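Local coordinates for gene product PA4716 (PDB 1U0K), which is of uncertain function but probably acts as an isomerase of the PhzF type on a substrate not yet identified, at residues N21-F26 with E48-L53; Y7-V12 with Q275-A280; A35-W40 with R64-E69. One frame throughout, in Å; residues are numbered along the deposited sequence.

Contact 1 of 3, residues N21-F26 with E48-L53; sequences NGLAVF and ESIFLL
Glu48 meets the strand 21-26 through Leu23, whose CD1 rests against Glu48 O at 3.4 Å. A water accepts a bond from Glu48 N (3.0 Å) and donates one to Gly22 O, spanning the strands where they stand apart. Ser49 is paired with Ala24 in the parallel ladder, its OG touching the Ala24 CB at 3.5 Å; here Ala24 N is buried without a partner. The direct backbone hydrogen bonds begin at Ile50. Its N donates to Ala24 O and its O accepts from Phe26 N (2.9 Å), while CG2, set between its own backbone N and carbonyl carbon, packs on Val25 CG2 at 3.7 Å. Phe51 runs side by side with Phe26 in an offset stack, centroids 4.5 Å apart and planes 25° apart, with Phe51 CE2 over the Phe26 face near CD1. Helix 34-44, which connects the two strands, packs on this aromatic side; Val25 and Ile50 face helix 78-90. Leu52 N then donates to Phe26 O at 2.9 Å. The water thus stands in for a direct strand bond at the buried end holding Glu48, the predicted active-site residue, while backbone bonds and stacked rings fix the register farther on.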
loop_
_atom_site.group_PDB
_atom_site.type_symbol
_atom_site.label_atom_id
_atom_site.label_comp_id
_atom_site.label_asym_id
_atom_site.label_seq_id
_atom_site.Cartn_x
_atom_site.Cartn_y
_atom_site.Cartn_z
ATOM N N ASN A 21 -9.010 -0.044 9.921
ATOM C CA ASN A 21 -8.636 -0.399 8.563
ATOM C C ASN A 21 -8.983 0.696 7.550
ATOM O O ASN A 21 -10.148 0.986 7.349
ATOM C CB ASN A 21 -9.328 -1.711 8.161
ATOM C CG ASN A 21 -8.565 -2.469 7.104
ATOM O OD1 ASN A 21 -7.644 -1.934 6.482
ATOM N ND2 ASN A 21 -8.916 -3.746 6.910
ATOM N N GLY A 22 -7.978 1.267 6.894
ATOM C CA GLY A 22 -8.203 2.303 5.909
ATOM C C GLY A 22 -8.858 1.760 4.661
ATOM O O GLY A 22 -8.605 0.629 4.235
ATOM N N LEU A 23 -9.701 2.592 4.066
ATOM C CA LEU A 23 -10.513 2.234 2.904
ATOM C C LEU A 23 -10.741 3.452 2.040
ATOM O O LEU A 23 -11.068 4.519 2.570
ATOM C CB LEU A 23 -11.874 1.751 3.392
ATOM C CG LEU A 23 -12.964 1.470 2.363
ATOM C CD1 LEU A 23 -12.663 0.192 1.611
ATOM C CD2 LEU A 23 -14.317 1.388 3.054
ATOM N N ALA A 24 -10.638 3.300 0.717
ATOM C CA ALA A 24 -11.089 4.330 -0.214
ATOM C C ALA A 24 -12.447 3.953 -0.797
ATOM O O ALA A 24 -12.667 2.804 -1.179
ATOM C CB ALA A 24 -10.102 4.552 -1.322
ATOM N N VAL A 25 -13.353 4.927 -0.850
ATOM C CA VAL A 25 -14.692 4.739 -1.396
ATOM C C VAL A 25 -14.939 5.746 -2.502
ATOM O O VAL A 25 -14.771 6.935 -2.289
ATOM C CB VAL A 25 -15.772 4.955 -0.318
ATOM C CG1 VAL A 25 -17.183 4.746 -0.901
ATOM C CG2 VAL A 25 -15.544 4.055 0.885
ATOM N N PHE A 26 -15.325 5.270 -3.677
ATOM C CA PHE A 26 -15.707 6.116 -4.802
ATOM C C PHE A 26 -17.238 6.069 -4.828
ATOM O O PHE A 26 -17.819 5.042 -5.130
ATOM C CB PHE A 26 -15.104 5.592 -6.114
ATOM C CG PHE A 26 -13.609 5.755 -6.224
ATOM C CD1 PHE A 26 -12.750 5.031 -5.416
ATOM C CD2 PHE A 26 -13.062 6.632 -7.165
ATOM C CE1 PHE A 26 -11.361 5.180 -5.535
ATOM C CE2 PHE A 26 -11.688 6.760 -7.294
ATOM C CZ PHE A 26 -10.853 6.053 -6.483
ATOM N N GLU A 48 -8.170 -2.444 0.397
ATOM C CA GLU A 48 -9.269 -2.497 -0.568
ATOM C C GLU A 48 -9.779 -1.099 -0.887
ATOM O O GLU A 48 -9.705 -0.199 -0.046
ATOM C CB GLU A 48 -10.417 -3.350 -0.024
ATOM C CG GLU A 48 -10.065 -4.819 0.057
ATOM C CD GLU A 48 -11.182 -5.688 0.578
ATOM O OE1 GLU A 48 -11.493 -5.613 1.776
ATOM O OE2 GLU A 48 -11.740 -6.473 -0.217
ATOM N N SER A 49 -10.235 -0.926 -2.126
ATOM C CA SER A 49 -11.082 0.202 -2.528
ATOM C C SER A 49 -12.438 -0.354 -2.966
ATOM O O SER A 49 -12.525 -1.462 -3.481
ATOM C CB SER A 49 -10.474 1.013 -3.673
ATOM O OG SER A 49 -9.341 1.769 -3.260
ATOM N N ILE A 50 -13.490 0.433 -2.755
ATOM C CA ILE A 50 -14.837 0.066 -3.190
ATOM C C ILE A 50 -15.403 1.169 -4.068
ATOM O O ILE A 50 -15.207 2.362 -3.802
ATOM C CB ILE A 50 -15.771 -0.255 -1.975
ATOM C CG1 ILE A 50 -17.189 -0.581 -2.449
ATOM C CG2 ILE A 50 -15.776 0.870 -0.941
ATOM C CD1 ILE A 50 -18.018 -1.285 -1.429
ATOM N N PHE A 51 -16.087 0.745 -5.122
ATOM C CA PHE A 51 -16.620 1.617 -6.169
ATOM C C PHE A 51 -18.124 1.420 -6.213
ATOM O O PHE A 51 -18.583 0.294 -6.372
ATOM C CB PHE A 51 -15.980 1.264 -7.519
ATOM C CG PHE A 51 -14.490 1.464 -7.541
ATOM C CD1 PHE A 51 -13.648 0.473 -7.055
ATOM C CD2 PHE A 51 -13.928 2.650 -8.003
ATOM C CE1 PHE A 51 -12.284 0.664 -7.021
ATOM C CE2 PHE A 51 -12.554 2.840 -7.955
ATOM C CZ PHE A 51 -11.737 1.838 -7.468
ATOM N N LEU A 52 -18.873 2.503 -6.034
ATOM C CA LEU A 52 -20.337 2.465 -6.004
ATOM C C LEU A 52 -20.934 2.962 -7.309
ATOM O O LEU A 52 -20.473 3.935 -7.899
ATOM C CB LEU A 52 -20.877 3.288 -4.835
ATOM C CG LEU A 52 -20.358 2.930 -3.434
ATOM C CD1 LEU A 52 -20.985 3.811 -2.348
ATOM C CD2 LEU A 52 -20.589 1.464 -3.101
ATOM N N LEU A 53 -21.994 2.288 -7.740
ATOM C CA LEU A 53 -22.690 2.618 -8.978
ATOM C C LEU A 53 -24.152 2.902 -8.608
ATOM O O LEU A 53 -24.906 1.978 -8.284
ATOM C CB LEU A 53 -22.567 1.472 -9.972
ATOM C CG LEU A 53 -21.109 1.024 -10.206
ATOM C CD1 LEU A 53 -21.031 -0.350 -10.834
ATOM C CD2 LEU A 53 -20.372 2.058 -11.053
HETATM O O HOH W 1 -9.471 -1.367 2.866
#

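Contact 2 of 3, residues Y7-V12 with Q275-A280; sequences YWQLDV and QLLARA
Trp8 and Arg279 lie side by side on one face of an antiparallel ladder. Arg279 CG, anti to its backbone N (chi1 -180°), lies over the six-membered ring of Trp8, 3.6 Å from its centroid, a CH-pi contact. CB and CD cover neighbouring rim atoms, and the guanidinium turns off steeply, its plane 78° from the indole.

Across from Tyr7, Ala280 makes the matching contact on the other face: its CB stands 3.4 Å from the centroid of the Tyr7 ring, over the ring face and offset toward CZ. Two backbone bonds join the pair, with Ala280 N giving the shorter, 2.8 Å to Tyr7 O.

Asp11 lies across Leu277 at about a right angle, OD2 against both methyls, CD2 at 3.3 Å; OD2 also accepts a weak bond from Leu18 N. A classic beta bulge sets Leu277 and Ala278 both opposite Gln9, consistent with Leu277 lying against Asp11. Gln9 O takes a bond of 2.8 Å from Leu277 N and a weak one of 3.3 Å from Ala278 N. Gln9 NE2 bonds to Glu43 OE2 of the second subunit, and Ala278 to Ala280 pair with a strand of that subunit, so the sheet continues across the interface.

Asp11 OD1 lies close to the same Glu43 OE2. That like charge and the apolar methyls would tend to raise proton affinity, whereas the bonds from Leu18 N and Gln9 NE2 favour the anions, which leaves any shift uncertain. At the Tyr7 end the CH-pi contacts add dispersion to the backbone bonds.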
loop_
_atom_site.group_PDB
_atom_site.type_symbol
_atom_site.label_atom_id
_atom_site.label_comp_id
_atom_site.label_asym_id
_atom_site.label_seq_id
_atom_site.Cartn_x
_atom_site.Cartn_y
_atom_site.Cartn_z
ATOM N N TYR A 7 -13.399 10.661 -4.425
ATOM C CA TYR A 7 -13.264 9.515 -3.548
ATOM C C TYR A 7 -13.092 9.991 -2.118
ATOM O O TYR A 7 -12.857 11.187 -1.857
ATOM C CB TYR A 7 -12.136 8.579 -3.994
ATOM C CG TYR A 7 -10.743 9.121 -3.805
ATOM C CD1 TYR A 7 -10.110 9.038 -2.589
ATOM C CD2 TYR A 7 -10.079 9.737 -4.855
ATOM C CE1 TYR A 7 -8.820 9.541 -2.410
ATOM C CE2 TYR A 7 -8.780 10.234 -4.693
ATOM C CZ TYR A 7 -8.172 10.142 -3.464
ATOM O OH TYR A 7 -6.903 10.646 -3.267
ATOM N N TRP A 8 -13.238 9.068 -1.188
ATOM C CA TRP A 8 -13.200 9.375 0.231
ATOM C C TRP A 8 -12.318 8.388 0.948
ATOM O O TRP A 8 -12.382 7.202 0.664
ATOM C CB TRP A 8 -14.598 9.310 0.837
ATOM C CG TRP A 8 -15.626 10.111 0.110
ATOM C CD1 TRP A 8 -16.176 9.845 -1.123
ATOM C CD2 TRP A 8 -16.264 11.307 0.572
ATOM N NE1 TRP A 8 -17.100 10.805 -1.445
ATOM C CE2 TRP A 8 -17.177 11.710 -0.422
ATOM C CE3 TRP A 8 -16.157 12.082 1.738
ATOM C CZ2 TRP A 8 -17.974 12.853 -0.290
ATOM C CZ3 TRP A 8 -16.946 13.207 1.861
ATOM C CH2 TRP A 8 -17.843 13.575 0.860
ATOM N N GLN A 9 -11.533 8.873 1.905
ATOM C CA GLN A 9 -10.702 8.048 2.761
ATOM C C GLN A 9 -11.418 7.865 4.086
ATOM O O GLN A 9 -11.784 8.829 4.732
ATOM C CB GLN A 9 -9.328 8.714 2.976
ATOM C CG GLN A 9 -8.400 7.971 3.915
ATOM C CD GLN A 9 -7.976 6.608 3.405
ATOM O OE1 GLN A 9 -8.019 6.343 2.200
ATOM N NE2 GLN A 9 -7.575 5.738 4.322
ATOM N N LEU A 10 -11.673 6.613 4.445
ATOM C CA LEU A 10 -12.378 6.244 5.667
ATOM C C LEU A 10 -11.549 5.248 6.456
ATOM O O LEU A 10 -10.708 4.559 5.896
ATOM C CB LEU A 10 -13.714 5.561 5.325
ATOM C CG LEU A 10 -14.904 6.433 4.942
ATOM C CD1 LEU A 10 -14.691 7.180 3.667
ATOM C CD2 LEU A 10 -16.146 5.566 4.829
ATOM N N ASP A 11 -11.823 5.147 7.748
ATOM C CA ASP A 11 -11.340 4.029 8.551
ATOM C C ASP A 11 -12.509 3.208 9.050
ATOM O O ASP A 11 -13.470 3.756 9.578
ATOM C CB ASP A 11 -10.561 4.536 9.749
ATOM C CG ASP A 11 -9.234 5.099 9.369
ATOM O OD1 ASP A 11 -8.617 4.604 8.394
ATOM O OD2 ASP A 11 -8.732 6.049 9.990
ATOM N N VAL A 12 -12.404 1.893 8.898
ATOM C CA VAL A 12 -13.450 0.965 9.319
ATOM C C VAL A 12 -12.939 0.131 10.500
ATOM O O VAL A 12 -11.753 -0.230 10.555
ATOM C CB VAL A 12 -13.865 0.045 8.156
ATOM C CG1 VAL A 12 -15.029 -0.873 8.573
ATOM C CG2 VAL A 12 -14.244 0.865 6.916
ATOM N N GLN A 275 -15.040 6.008 10.636
ATOM C CA GLN A 275 -14.693 7.418 10.622
ATOM C C GLN A 275 -14.411 7.874 9.201
ATOM O O GLN A 275 -13.827 7.137 8.423
ATOM C CB GLN A 275 -13.435 7.656 11.457
ATOM C CG GLN A 275 -13.507 7.096 12.861
ATOM C CD GLN A 275 -14.678 7.640 13.671
ATOM O OE1 GLN A 275 -14.937 8.844 13.683
ATOM N NE2 GLN A 275 -15.383 6.749 14.347
ATOM N N LEU A 276 -14.793 9.107 8.889
ATOM C CA LEU A 276 -14.504 9.722 7.598
ATOM C C LEU A 276 -13.322 10.682 7.770
ATOM O O LEU A 276 -13.359 11.571 8.617
ATOM C CB LEU A 276 -15.728 10.464 7.080
ATOM C CG LEU A 276 -16.802 9.663 6.348
ATOM C CD1 LEU A 276 -17.416 8.614 7.248
ATOM C CD2 LEU A 276 -17.870 10.611 5.827
ATOM N N LEU A 277 -12.274 10.483 6.986
ATOM C CA LEU A 277 -11.021 11.230 7.154
ATOM C C LEU A 277 -10.769 12.325 6.125
ATOM O O LEU A 277 -10.214 13.366 6.480
ATOM C CB LEU A 277 -9.835 10.268 7.133
ATOM C CG LEU A 277 -9.467 9.607 8.460
ATOM C CD1 LEU A 277 -10.565 8.748 9.049
ATOM C CD2 LEU A 277 -8.195 8.795 8.261
ATOM N N ALA A 278 -11.113 12.087 4.863
ATOM C CA ALA A 278 -10.801 13.021 3.781
ATOM C C ALA A 278 -11.746 12.855 2.613
ATOM O O ALA A 278 -12.227 11.751 2.329
ATOM C CB ALA A 278 -9.372 12.828 3.297
ATOM N N ARG A 279 -12.023 13.961 1.943
ATOM C CA ARG A 279 -12.791 14.008 0.715
ATOM C C ARG A 279 -11.873 14.519 -0.397
ATOM O O ARG A 279 -11.349 15.627 -0.298
ATOM C CB ARG A 279 -13.978 14.975 0.869
ATOM C CG ARG A 279 -14.864 15.107 -0.356
ATOM C CD ARG A 279 -15.896 16.236 -0.255
ATOM N NE ARG A 279 -15.226 17.537 -0.184
ATOM C CZ ARG A 279 -15.219 18.346 0.872
ATOM N NH1 ARG A 279 -15.840 18.018 2.001
ATOM N NH2 ARG A 279 -14.557 19.498 0.805
ATOM N N ALA A 280 -11.718 13.737 -1.456
ATOM C CA ALA A 280 -10.805 14.048 -2.549
ATOM C C ALA A 280 -11.572 14.309 -3.836
ATOM O O ALA A 280 -12.454 13.538 -4.206
ATOM C CB ALA A 280 -9.825 12.909 -2.756
#

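Contact 3 of 3, residues A35-W40 with R64-E69; sequences AAMQAW and RIFTLE
Met37, a selenomethionine on helix 34-44, extends to Phe66 and Arg64 of the strand 60-67. Its CB starts the contact, 3.6 Å from Phe66 CE1 and a little farther from CZ, approaching the ring at a slant. The first torsion (chi1 -70°) sets CG beside the backbone N, and from there the chain runs extended. SE passes Phe66 CE1 at 3.9 Å and lies 5.1 Å from the ring centroid, well off the normal: an oblique Met-aromatic contact. The Met37 chain crosses that of Arg64 at about a right angle, SE touching CB and CG, the latter at 4.0 Å. SE also sits over one face of the guanidinium toward its rim, with NH1 the nearest of the nitrogens. The Arg64 chain bends at chi2 and chi3, and its guanidinium is held by salt bridges to Glu71 and Asp34.

One residue on, Gln38 continues the cover of Phe66. Its backbone N lies above one ring face, offset toward the rim, and its amide stands close to Phe66 CD2 with its plane 85° from the ring. The tip of that amide reaches toward Thr67 O, although which end is oxygen and which nitrogen is doubtful in the model. Thr67 turns its side chain away from the helix, and its OG1 accepts from Glu69 N (3.1 Å), an ST turn.

In the fold, helix 34-44 links strands 21-26 and 48-54 and packs here on strand 60-67, the axes at 47°, with Met37 also on Phe51. The join rests on apolar packing of Met37 and Phe66, with the Gln38 amide near Thr67 O, possibly hydrogen-bonded. Met37 runs alongside the ring and over a guanidinium face, where any electrostatic gain is probably modest, since carboxylates outside the contact balance the charge of Arg64.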
loop_
_atom_site.group_PDB
_atom_site.type_symbol
_atom_site.label_atom_id
_atom_site.label_comp_id
_atom_site.label_asym_id
_atom_site.label_seq_id
_atom_site.Cartn_x
_atom_site.Cartn_y
_atom_site.Cartn_z
ATOM N N ALA A 35 -10.683 -1.673 -15.764
ATOM C CA ALA A 35 -9.252 -1.394 -15.733
ATOM C C ALA A 35 -8.997 -0.152 -14.897
ATOM O O ALA A 35 -8.045 -0.120 -14.125
ATOM C CB ALA A 35 -8.707 -1.199 -17.143
ATOM N N ALA A 36 -9.837 0.870 -15.046
ATOM C CA ALA A 36 -9.665 2.102 -14.281
ATOM C C ALA A 36 -9.903 1.892 -12.789
ATOM O O ALA A 36 -9.210 2.469 -11.959
ATOM C CB ALA A 36 -10.569 3.198 -14.830
HETATM N N MSE A 37 -10.865 1.049 -12.435
HETATM C CA MSE A 37 -11.127 0.741 -11.039
HETATM C C MSE A 37 -9.911 0.032 -10.428
HETATM O O MSE A 37 -9.451 0.392 -9.343
HETATM C CB MSE A 37 -12.378 -0.119 -10.898
HETATM C CG MSE A 37 -13.640 0.642 -11.216
HETATM SE SE MSE A 37 -15.184 -0.529 -11.073
HETATM C CE MSE A 37 -16.518 0.514 -12.005
ATOM N N GLN A 38 -9.353 -0.950 -11.132
ATOM C CA GLN A 38 -8.163 -1.628 -10.636
ATOM C C GLN A 38 -6.984 -0.672 -10.529
ATOM O O GLN A 38 -6.216 -0.749 -9.566
ATOM C CB GLN A 38 -7.794 -2.838 -11.509
ATOM C CG GLN A 38 -6.592 -3.623 -10.999
ATOM C CD GLN A 38 -6.819 -4.289 -9.666
ATOM O OE1 GLN A 38 -6.499 -3.725 -8.600
ATOM N NE2 GLN A 38 -7.388 -5.471 -9.700
ATOM N N ALA A 39 -6.848 0.223 -11.494
ATOM C CA ALA A 39 -5.736 1.174 -11.510
ATOM C C ALA A 39 -5.862 2.181 -10.361
ATOM O O ALA A 39 -4.862 2.530 -9.745
ATOM C CB ALA A 39 -5.635 1.877 -12.846
ATOM N N TRP A 40 -7.080 2.647 -10.080
ATOM C CA TRP A 40 -7.318 3.577 -8.962
ATOM C C TRP A 40 -7.076 2.884 -7.630
ATOM O O TRP A 40 -6.586 3.501 -6.684
ATOM C CB TRP A 40 -8.740 4.172 -9.008
ATOM C CG TRP A 40 -8.827 5.440 -9.748
ATOM C CD1 TRP A 40 -9.384 5.645 -10.969
ATOM C CD2 TRP A 40 -8.286 6.693 -9.338
ATOM N NE1 TRP A 40 -9.259 6.966 -11.330
ATOM C CE2 TRP A 40 -8.580 7.629 -10.344
ATOM C CE3 TRP A 40 -7.603 7.132 -8.200
ATOM C CZ2 TRP A 40 -8.206 8.972 -10.249
ATOM C CZ3 TRP A 40 -7.222 8.464 -8.116
ATOM C CH2 TRP A 40 -7.524 9.361 -9.130
ATOM N N ARG A 64 -18.368 -2.631 -6.412
ATOM C CA ARG A 64 -17.250 -3.405 -6.915
ATOM C C ARG A 64 -16.112 -3.191 -5.917
ATOM O O ARG A 64 -15.799 -2.048 -5.573
ATOM C CB ARG A 64 -16.817 -2.924 -8.303
ATOM C CG ARG A 64 -17.900 -2.882 -9.386
ATOM C CD ARG A 64 -18.227 -4.214 -9.992
ATOM N NE ARG A 64 -17.119 -4.849 -10.702
ATOM C CZ ARG A 64 -16.747 -4.598 -11.949
ATOM N NH1 ARG A 64 -17.341 -3.667 -12.682
ATOM N NH2 ARG A 64 -15.745 -5.291 -12.464
ATOM N N ILE A 65 -15.533 -4.286 -5.435
ATOM C CA ILE A 65 -14.454 -4.244 -4.453
ATOM C C ILE A 65 -13.193 -4.822 -5.054
ATOM O O ILE A 65 -13.218 -5.898 -5.641
ATOM C CB ILE A 65 -14.820 -5.038 -3.178
ATOM C CG1 ILE A 65 -16.063 -4.465 -2.498
ATOM C CG2 ILE A 65 -13.656 -5.047 -2.215
ATOM C CD1 ILE A 65 -16.654 -5.378 -1.436
ATOM N N PHE A 66 -12.089 -4.091 -4.921
ATOM C CA PHE A 66 -10.796 -4.529 -5.405
ATOM C C PHE A 66 -9.745 -4.482 -4.318
ATOM O O PHE A 66 -9.707 -3.548 -3.514
ATOM C CB PHE A 66 -10.309 -3.636 -6.536
ATOM C CG PHE A 66 -11.122 -3.730 -7.792
ATOM C CD1 PHE A 66 -12.329 -3.071 -7.898
ATOM C CD2 PHE A 66 -10.648 -4.448 -8.882
ATOM C CE1 PHE A 66 -13.066 -3.159 -9.070
ATOM C CE2 PHE A 66 -11.389 -4.541 -10.051
ATOM C CZ PHE A 66 -12.592 -3.899 -10.138
ATOM N N THR A 67 -8.867 -5.479 -4.328
ATOM C CA THR A 67 -7.569 -5.355 -3.669
ATOM C C THR A 67 -6.552 -4.886 -4.700
ATOM O O THR A 67 -6.867 -4.719 -5.863
ATOM C CB THR A 67 -7.096 -6.683 -3.056
ATOM O OG1 THR A 67 -6.819 -7.611 -4.111
ATOM C CG2 THR A 67 -8.139 -7.320 -2.191
ATOM N N LEU A 68 -5.305 -4.720 -4.287
ATOM C CA LEU A 68 -4.272 -4.349 -5.237
ATOM C C LEU A 68 -3.984 -5.493 -6.206
ATOM O O LEU A 68 -3.391 -5.266 -7.252
ATOM C CB LEU A 68 -2.990 -3.890 -4.526
ATOM C CG LEU A 68 -2.980 -2.381 -4.285
ATOM C CD1 LEU A 68 -3.879 -1.999 -3.137
ATOM C CD2 LEU A 68 -1.579 -1.864 -4.044
ATOM N N GLU A 69 -4.419 -6.705 -5.867
ATOM C CA GLU A 69 -4.181 -7.873 -6.722
ATOM C C GLU A 69 -5.300 -8.128 -7.728
ATOM O O GLU A 69 -5.028 -8.448 -8.892
ATOM C CB GLU A 69 -3.960 -9.116 -5.852
ATOM C CG GLU A 69 -2.567 -9.184 -5.234
ATOM C CD GLU A 69 -2.457 -8.552 -3.860
ATOM O OE1 GLU A 69 -3.292 -7.689 -3.502
ATOM O OE2 GLU A 69 -1.509 -8.923 -3.128
#

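Contact 1 lies between the other two: Trp8 N of contact 2 approaches Val25 O at 2.8 Å, and Phe51 N approaches Arg64 O of contact 3 at 2.8 Å, so the strands 275-280, 7-12, 21-26, 48-53 and 64-67 follow one another as neighbours. The centre of contact 1 is about 9 Å from that of contact 2 and about 10 Å from that of contact 3. The predicted active-site residue Glu48 belongs to contact 1. The side chain of Thr67 is about 4 Å from that of Glu48. The side chain of Gln9 is about 10 Å from that of Glu48. Phe26 meets both Tyr7 and Trp40, linking all three. Contacts 2 and 3 both touch the second subunit.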